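Local coordinates for uncharacterized protein (Bacteroides ovatus, PDB 3P02), which is of unknown function but probably combines an N-terminal E-set-type beta domain with a C-terminal domain like that of BT_3044, at residues W4-F15 with T135-T146. Numbering follows the deposited sequence. Where two conformers were deposited one is given.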
ATOM      1  N   TRP A   4      11.198  10.678 -38.931  1.00 50.09           N
ATOM      2  CA  TRP A   4      11.050  10.908 -37.496  1.00 48.79           C
ATOM      3  C   TRP A   4      12.308  11.536 -36.881  1.00 53.57           C
ATOM      4  O   TRP A   4      13.427  11.137 -37.222  1.00 53.11           O
ATOM      5  CB  TRP A   4      10.715   9.592 -36.776  1.00 46.56           C
ATOM      6  CG  TRP A   4       9.303   9.111 -36.975  1.00 46.77           C
ATOM      7  CD1 TRP A   4       8.186   9.882 -37.141  1.00 49.61           C
ATOM      8  CD2 TRP A   4       8.845   7.754 -36.900  1.00 46.00           C
ATOM      9  NE1 TRP A   4       7.069   9.083 -37.236  1.00 48.71           N
ATOM     10  CE2 TRP A   4       7.445   7.772 -37.097  1.00 49.61           C
ATOM     11  CE3 TRP A   4       9.490   6.516 -36.728  1.00 46.78           C
ATOM     12  CZ2 TRP A   4       6.680   6.601 -37.139  1.00 48.51           C
ATOM     13  CZ3 TRP A   4       8.726   5.357 -36.733  1.00 47.96           C
ATOM     14  CH2 TRP A   4       7.340   5.404 -36.943  1.00 48.54           C
ATOM     15  N   THR A   5      12.118  12.539 -35.991  1.00 50.64           N
ATOM     16  CA  THR A   5      13.213  13.226 -35.288  1.00 51.20           C
ATOM     17  C   THR A   5      12.960  13.236 -33.779  1.00 55.47           C
ATOM     18  O   THR A   5      11.805  13.282 -33.349  1.00 54.29           O
ATOM     19  CB  THR A   5      13.441  14.680 -35.794  1.00 62.49           C
ATOM     20  OG1 THR A   5      12.410  15.549 -35.316  1.00 60.12           O
ATOM     21  CG2 THR A   5      13.612  14.787 -37.315  1.00 61.97           C
ATOM     22  N   ASP A   6      14.041  13.260 -32.983  1.00 52.96           N
ATOM     23  CA  ASP A   6      13.977  13.308 -31.519  1.00 52.80           C
ATOM     24  C   ASP A   6      13.209  14.555 -31.026  1.00 56.41           C
ATOM     25  O   ASP A   6      12.459  14.468 -30.052  1.00 54.63           O
ATOM     26  CB  ASP A   6      15.399  13.305 -30.937  1.00 55.28           C
ATOM     27  CG  ASP A   6      15.555  12.562 -29.623  1.00 69.35           C
ATOM     28  OD1 ASP A   6      14.645  12.677 -28.753  1.00 67.56           O
ATOM     29  OD2 ASP A   6      16.592  11.884 -29.449  1.00 77.11           O
ATOM     30  N   GLU A   7      13.382  15.694 -31.733  1.00 53.60           N
ATOM     31  CA  GLU A   7      12.753  16.985 -31.432  1.00 53.59           C
ATOM     32  C   GLU A   7      11.241  16.942 -31.690  1.00 55.91           C
ATOM     33  O   GLU A   7      10.500  17.511 -30.888  1.00 55.63           O
ATOM     34  CB  GLU A   7      13.416  18.122 -32.233  1.00 55.71           C
ATOM     35  CG  GLU A   7      14.842  18.432 -31.789  1.00 67.46           C
ATOM     36  CD  GLU A   7      15.899  17.404 -32.158  1.00 86.50           C
ATOM     37  OE1 GLU A   7      15.913  16.953 -33.327  1.00 90.45           O
ATOM     38  OE2 GLU A   7      16.701  17.034 -31.271  1.00 70.34           O
ATOM     39  N   GLN A   8      10.795  16.249 -32.785  1.00 50.31           N
ATOM     40  CA  GLN A   8       9.379  16.077 -33.138  0.50 49.34           C
ATOM     41  C   GLN A   8       8.633  15.352 -32.007  1.00 50.69           C
ATOM     42  O   GLN A   8       7.457  15.624 -31.764  1.00 50.35           O
ATOM     43  CB  GLN A   8       9.252  15.288 -34.451  0.50 51.10           C
ATOM     44  CG  GLN A   8       7.898  15.412 -35.145  0.50 68.44           C
ATOM     45  CD  GLN A   8       7.645  14.308 -36.150  0.50 90.09           C
ATOM     46  OE1 GLN A   8       6.586  13.677 -36.149  0.50 85.38           O
ATOM     47  NE2 GLN A   8       8.595  14.058 -37.047  0.50 84.13           N
ATOM     48  N   PHE A   9       9.316  14.429 -31.323  1.00 43.75           N
ATOM     49  CA  PHE A   9       8.724  13.685 -30.215  1.00 42.41           C
ATOM     50  C   PHE A   9       8.947  14.430 -28.891  1.00 46.15           C
ATOM     51  O   PHE A   9       8.278  14.131 -27.892  1.00 44.70           O
ATOM     52  CB  PHE A   9       9.279  12.263 -30.159  1.00 43.54           C
ATOM     53  CG  PHE A   9       8.889  11.430 -31.350  1.00 44.71           C
ATOM     54  CD1 PHE A   9       7.625  10.857 -31.437  1.00 47.58           C
ATOM     55  CD2 PHE A   9       9.773  11.241 -32.404  1.00 46.58           C
ATOM     56  CE1 PHE A   9       7.253  10.118 -32.562  1.00 48.67           C
ATOM     57  CE2 PHE A   9       9.408  10.479 -33.517  1.00 49.79           C
ATOM     58  CZ  PHE A   9       8.150   9.923 -33.589  1.00 47.81           C
ATOM     59  N   LYS A  10       9.869  15.422 -28.909  1.00 43.46           N
ATOM     60  CA  LYS A  10      10.185  16.290 -27.773  1.00 43.75           C
ATOM     61  C   LYS A  10       9.510  17.692 -27.944  1.00 45.91           C
ATOM     62  O   LYS A  10      10.085  18.738 -27.592  1.00 47.02           O
ATOM     63  CB  LYS A  10      11.696  16.380 -27.503  1.00 47.20           C
ATOM     64  CG  LYS A  10      12.209  15.148 -26.764  1.00 64.17           C
ATOM     65  CD  LYS A  10      13.374  15.452 -25.843  1.00 78.05           C
ATOM     66  CE  LYS A  10      14.714  15.181 -26.481  1.00 90.57           C
ATOM     67  NZ  LYS A  10      15.740  14.859 -25.458  1.00100.62           N
ATOM     68  N   GLN A  11       8.270  17.674 -28.466  0.50 39.46           N
ATOM     69  CA  GLN A  11       7.353  18.811 -28.605  0.50 37.33           C
ATOM     70  C   GLN A  11       5.944  18.296 -28.262  0.50 35.77           C
ATOM     71  O   GLN A  11       4.969  19.045 -28.278  0.50 34.94           O
ATOM     72  CB  GLN A  11       7.435  19.516 -29.979  0.50 39.08           C
ATOM     73  CG  GLN A  11       7.263  18.636 -31.221  0.50 45.29           C
ATOM     74  CD  GLN A  11       5.842  18.430 -31.703  0.50 52.61           C
ATOM     75  OE1 GLN A  11       4.894  19.136 -31.324  0.50 47.81           O
ATOM     76  NE2 GLN A  11       5.675  17.472 -32.607  0.50 35.80           N
ATOM     77  N   LEU A  12       5.872  17.000 -27.924  1.00 28.62           N
ATOM     78  CA  LEU A  12       4.665  16.304 -27.525  1.00 25.88           C
ATOM     79  C   LEU A  12       4.547  16.271 -26.006  1.00 26.07           C
ATOM     80  O   LEU A  12       5.412  16.782 -25.285  1.00 27.00           O
ATOM     81  CB  LEU A  12       4.605  14.896 -28.137  1.00 25.66           C
ATOM     82  CG  LEU A  12       4.644  14.847 -29.697  1.00 31.33           C
ATOM     83  CD1 LEU A  12       4.733  13.416 -30.193  1.00 32.24           C
ATOM     84  CD2 LEU A  12       3.436  15.552 -30.322  1.00 33.03           C
ATOM     85  N   ILE A  13       3.441  15.719 -25.532  1.00 19.58           N
ATOM     86  CA  ILE A  13       3.094  15.776 -24.116  1.00 17.16           C
ATOM     87  C   ILE A  13       3.401  14.472 -23.400  1.00 18.17           C
ATOM     88  O   ILE A  13       3.281  13.401 -23.979  1.00 16.47           O
ATOM     89  CB  ILE A  13       1.613  16.175 -24.049  1.00 19.40           C
ATOM     90  CG1 ILE A  13       1.428  17.566 -24.745  1.00 20.90           C
ATOM     91  CG2 ILE A  13       1.077  16.196 -22.612  1.00 18.29           C
ATOM     92  CD1 ILE A  13       0.137  17.828 -25.184  1.00 29.36           C
ATOM     93  N   SER A  14       3.830  14.574 -22.137  1.00 14.69           N
ATOM     94  CA  SER A  14       4.189  13.400 -21.362  1.00 14.98           C
ATOM     95  C   SER A  14       3.816  13.576 -19.910  1.00 17.10           C
ATOM     96  O   SER A  14       3.423  14.679 -19.505  1.00 17.74           O
ATOM     97  CB  SER A  14       5.691  13.163 -21.467  1.00 18.61           C
ATOM     98  OG  SER A  14       6.405  14.263 -20.933  1.00 23.13           O
ATOM     99  N   PHE A  15       4.007  12.515 -19.116  1.00 13.60           N
ATOM    100  CA  PHE A  15       3.819  12.600 -17.679  1.00 12.24           C
ATOM    101  C   PHE A  15       5.154  12.774 -16.987  1.00 18.26           C
ATOM    102  O   PHE A  15       6.181  12.269 -17.466  1.00 17.53           O
ATOM    103  CB  PHE A  15       3.124  11.357 -17.117  1.00 12.83           C
ATOM    104  CG  PHE A  15       1.683  11.215 -17.496  1.00 13.16           C
ATOM    105  CD1 PHE A  15       0.756  12.208 -17.166  1.00 15.96           C
ATOM    106  CD2 PHE A  15       1.239  10.091 -18.192  1.00 13.29           C
ATOM    107  CE1 PHE A  15      -0.595  12.064 -17.503  1.00 16.45           C
ATOM    108  CE2 PHE A  15      -0.121   9.929 -18.485  1.00 14.39           C
ATOM    109  CZ  PHE A  15      -1.025  10.919 -18.147  1.00 14.22           C
ATOM    110  N   THR A 135       2.020   9.843 -33.756  1.00 23.43           N
ATOM    111  CA  THR A 135       3.365   9.966 -33.182  1.00 22.32           C
ATOM    112  C   THR A 135       3.390   9.535 -31.693  1.00 21.88           C
ATOM    113  O   THR A 135       4.458   9.232 -31.166  1.00 21.20           O
ATOM    114  CB  THR A 135       3.906  11.385 -33.355  1.00 37.19           C
ATOM    115  OG1 THR A 135       2.968  12.291 -32.782  1.00 40.97           O
ATOM    116  CG2 THR A 135       4.158  11.747 -34.816  1.00 36.73           C
ATOM    117  N   TYR A 136       2.211   9.453 -31.032  1.00 17.64           N
ATOM    118  CA  TYR A 136       2.118   9.001 -29.637  1.00 15.52           C
ATOM    119  C   TYR A 136       2.247   7.477 -29.524  1.00 18.25           C
ATOM    120  O   TYR A 136       2.391   6.967 -28.417  1.00 18.75           O
ATOM    121  CB  TYR A 136       0.818   9.489 -28.981  1.00 16.65           C
ATOM    122  CG  TYR A 136       0.933  10.924 -28.516  1.00 17.16           C
ATOM    123  CD1 TYR A 136       0.603  11.983 -29.361  1.00 18.79           C
ATOM    124  CD2 TYR A 136       1.376  11.226 -27.229  1.00 17.45           C
ATOM    125  CE1 TYR A 136       0.752  13.309 -28.951  1.00 20.21           C
ATOM    126  CE2 TYR A 136       1.513  12.549 -26.800  1.00 17.84           C
ATOM    127  CZ  TYR A 136       1.182  13.588 -27.662  1.00 21.40           C
ATOM    128  OH  TYR A 136       1.345  14.892 -27.254  1.00 22.44           O
ATOM    129  N   ALA A 137       2.260   6.763 -30.657  1.00 16.54           N
ATOM    130  CA  ALA A 137       2.419   5.302 -30.627  1.00 17.08           C
ATOM    131  C   ALA A 137       3.888   4.920 -30.868  1.00 20.29           C
ATOM    132  O   ALA A 137       4.200   3.732 -30.935  1.00 20.64           O
ATOM    133  CB  ALA A 137       1.531   4.672 -31.707  1.00 18.92           C
ATOM    134  N   VAL A 138       4.774   5.915 -31.055  1.00 17.11           N
ATOM    135  CA  VAL A 138       6.208   5.673 -31.354  1.00 16.95           C
ATOM    136  C   VAL A 138       7.019   5.926 -30.097  1.00 19.02           C
ATOM    137  O   VAL A 138       6.920   7.011 -29.532  1.00 19.66           O
ATOM    138  CB  VAL A 138       6.728   6.557 -32.510  1.00 22.80           C
ATOM    139  CG1 VAL A 138       8.200   6.245 -32.831  1.00 22.96           C
ATOM    140  CG2 VAL A 138       5.856   6.407 -33.753  1.00 23.12           C
ATOM    141  N   ASN A 139       7.830   4.939 -29.663  1.00 15.39           N
ATOM    142  CA  ASN A 139       8.683   5.060 -28.472  1.00 15.15           C
ATOM    143  C   ASN A 139       7.890   5.593 -27.275  1.00 18.00           C
ATOM    144  O   ASN A 139       8.348   6.532 -26.627  1.00 17.70           O
ATOM    145  CB  ASN A 139       9.889   5.988 -28.780  1.00 15.95           C
ATOM    146  CG  ASN A 139      10.879   5.314 -29.686  1.00 23.99           C
ATOM    147  OD1 ASN A 139      10.916   4.107 -29.731  1.00 17.23           O
ATOM    148  ND2 ASN A 139      11.709   6.068 -30.381  1.00 18.88           N
ATOM    149  N   PRO A 140       6.715   5.007 -26.935  1.00 15.07           N
ATOM    150  CA  PRO A 140       5.910   5.581 -25.835  1.00 14.31           C
ATOM    151  C   PRO A 140       6.609   5.512 -24.482  1.00 17.65           C
ATOM    152  O   PRO A 140       6.379   6.366 -23.619  1.00 16.78           O
ATOM    153  CB  PRO A 140       4.634   4.736 -25.866  1.00 15.98           C
ATOM    154  CG  PRO A 140       5.076   3.420 -26.472  1.00 19.47           C
ATOM    155  CD  PRO A 140       6.034   3.847 -27.547  1.00 15.44           C
ATOM    156  N   ARG A 141       7.443   4.487 -24.278  1.00 13.73           N
ATOM    157  CA  ARG A 141       8.150   4.298 -23.016  1.00 12.39           C
ATOM    158  C   ARG A 141       9.248   5.375 -22.848  1.00 18.27           C
ATOM    159  O   ARG A 141       9.324   6.022 -21.787  1.00 18.86           O
ATOM    160  CB  ARG A 141       8.735   2.882 -22.975  1.00 13.88           C
ATOM    161  CG  ARG A 141       9.502   2.512 -21.721  1.00 24.58           C
ATOM    162  CD  ARG A 141       9.953   1.061 -21.818  1.00 23.23           C
ATOM    163  NE  ARG A 141       8.908   0.147 -21.379  1.00 29.89           N
ATOM    164  CZ  ARG A 141       9.038  -1.176 -21.370  1.00 36.86           C
ATOM    165  NH1 ARG A 141      10.149  -1.741 -21.814  1.00 31.50           N
ATOM    166  NH2 ARG A 141       8.052  -1.940 -20.933  1.00 26.67           N
ATOM    167  N   LYS A 142      10.065   5.572 -23.892  1.00 14.74           N
ATOM    168  CA  LYS A 142      11.156   6.534 -23.903  1.00 15.85           C
ATOM    169  C   LYS A 142      10.644   7.941 -23.562  1.00 21.86           C
ATOM    170  O   LYS A 142      11.287   8.660 -22.787  1.00 23.48           O
ATOM    171  CB  LYS A 142      11.870   6.533 -25.263  1.00 17.78           C
ATOM    172  CG  LYS A 142      12.936   7.618 -25.415  1.00 23.87           C
ATOM    173  CD  LYS A 142      13.561   7.611 -26.797  1.00 27.66           C
ATOM    174  CE  LYS A 142      14.394   8.857 -27.060  1.00 40.17           C
ATOM    175  NZ  LYS A 142      15.539   9.002 -26.114  1.00 41.07           N
ATOM    176  N   TYR A 143       9.470   8.297 -24.103  1.00 17.59           N
ATOM    177  CA  TYR A 143       8.916   9.636 -23.943  1.00 16.57           C
ATOM    178  C   TYR A 143       7.890   9.759 -22.831  1.00 18.77           C
ATOM    179  O   TYR A 143       7.203  10.776 -22.785  1.00 18.14           O
ATOM    180  CB  TYR A 143       8.329  10.112 -25.265  1.00 17.93           C
ATOM    181  CG  TYR A 143       9.408  10.301 -26.304  1.00 21.15           C
ATOM    182  CD1 TYR A 143      10.391  11.280 -26.150  1.00 24.06           C
ATOM    183  CD2 TYR A 143       9.477   9.473 -27.421  1.00 21.69           C
ATOM    184  CE1 TYR A 143      11.423  11.421 -27.076  1.00 23.71           C
ATOM    185  CE2 TYR A 143      10.495   9.615 -28.360  1.00 23.24           C
ATOM    186  CZ  TYR A 143      11.472  10.584 -28.179  1.00 27.78           C
ATOM    187  OH  TYR A 143      12.472  10.734 -29.107  1.00 24.92           O
ATOM    188  N   TYR A 144       7.823   8.783 -21.913  1.00 16.14           N
ATOM    189  CA  TYR A 144       6.967   8.818 -20.730  1.00 16.08           C
ATOM    190  C   TYR A 144       5.511   9.179 -21.056  1.00 17.11           C
ATOM    191  O   TYR A 144       4.898   9.976 -20.331  1.00 16.44           O
ATOM    192  CB  TYR A 144       7.537   9.807 -19.677  1.00 19.43           C
ATOM    193  CG  TYR A 144       9.013   9.629 -19.410  1.00 24.47           C
ATOM    194  CD1 TYR A 144       9.470   8.626 -18.563  1.00 28.09           C
ATOM    195  CD2 TYR A 144       9.958  10.431 -20.044  1.00 26.52           C
ATOM    196  CE1 TYR A 144      10.837   8.425 -18.350  1.00 30.38           C
ATOM    197  CE2 TYR A 144      11.323  10.241 -19.839  1.00 28.17           C
ATOM    198  CZ  TYR A 144      11.758   9.251 -18.973  1.00 37.58           C
ATOM    199  OH  TYR A 144      13.108   9.070 -18.755  1.00 43.48           O
ATOM    200  N   ARG A 145       4.921   8.534 -22.078  1.00 13.80           N
ATOM    201  CA  ARG A 145       3.521   8.807 -22.397  1.00 13.02           C
ATOM    202  C   ARG A 145       2.556   8.157 -21.401  1.00 13.60           C
ATOM    203  O   ARG A 145       1.410   8.600 -21.322  1.00 14.32           O
ATOM    204  CB  ARG A 145       3.139   8.294 -23.804  1.00 12.76           C
ATOM    205  CG  ARG A 145       3.960   8.820 -24.947  1.00 14.84           C
ATOM    206  CD  ARG A 145       4.033  10.330 -25.041  1.00 15.54           C
ATOM    207  NE  ARG A 145       4.846  10.616 -26.224  1.00 16.23           N
ATOM    208  CZ  ARG A 145       5.618  11.681 -26.393  1.00 22.07           C
ATOM    209  NH1 ARG A 145       5.664  12.633 -25.462  1.00 18.77           N
ATOM    210  NH2 ARG A 145       6.387  11.780 -27.471  1.00 17.19           N
ATOM    211  N   THR A 146       3.009   7.140 -20.661  1.00 10.53           N
ATOM    212  CA  THR A 146       2.186   6.335 -19.754  1.00 10.91           C
ATOM    213  C   THR A 146       2.735   6.336 -18.324  1.00 15.48           C
ATOM    214  O   THR A 146       3.922   6.104 -18.100  1.00 15.90           O
ATOM    215  CB  THR A 146       2.096   4.904 -20.340  1.00 14.62           C
ATOM    216  OG1 THR A 146       1.449   5.031 -21.608  1.00 15.20           O
ATOM    217  CG2 THR A 146       1.276   3.946 -19.476  1.00 14.23           C
TER
HETATM  218  O   HOH W   1       7.645  14.602 -25.146  1.00 36.06           O
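R145 turns its CG away from its own carbonyl carbon (chi1 -57°) and bends again at chi2 (-54°), which carries the guanidinium back to the backbone of 4-15. There R145 NH2 gives an almost straight bond to F9 O (3.0 Å), in the carbonyl plane and on a lone pair. R145 NH1 reaches I13 O at 2.9 Å, but from above that carbonyl plane and well bent. A water accepts from R145 NH1 and also lies 2.9 Å from F9 O. One face of the guanidinium lies against L12 CB; Y143 CB sits over the centre of a face. With R145 cut back to an alanine, F9 O and I13 O would probably lose their charged donor, and L12 CB the flat group beside it.

The Y143 ring has F9 CB over one face, a CH-pi contact 3.6 Å from the ring centroid. The F9 and Y143 rings are nearly parallel but slid apart, so they barely overlap. At the ring's edge, Y143 OH donates to D6 OD1, meeting it from above the carboxylate plane. The contact joins the short, weakly bonded helical turn at about 6-9 and edge strand 13-15 to the loop linking antiparallel strands 122-130 and 146-154. F15 N bonds to Y144 O (3.0 Å), nearly in line with the C=O, while S14 pairs through its backbone with L44 of strand 36-45.

L12 CD1 lies over one face of the Y136 ring, toward its rim. Y136 OH accepts from I13 N (2.8 Å) and also hydrogen-bonds E130 OE1. The F9 ring turns its edge to T135 O, and CE1 packs on V138 CB at 3.6 Å. V138 CG2 then lies over the six-membered ring of W4, 3.9 Å from its centroid.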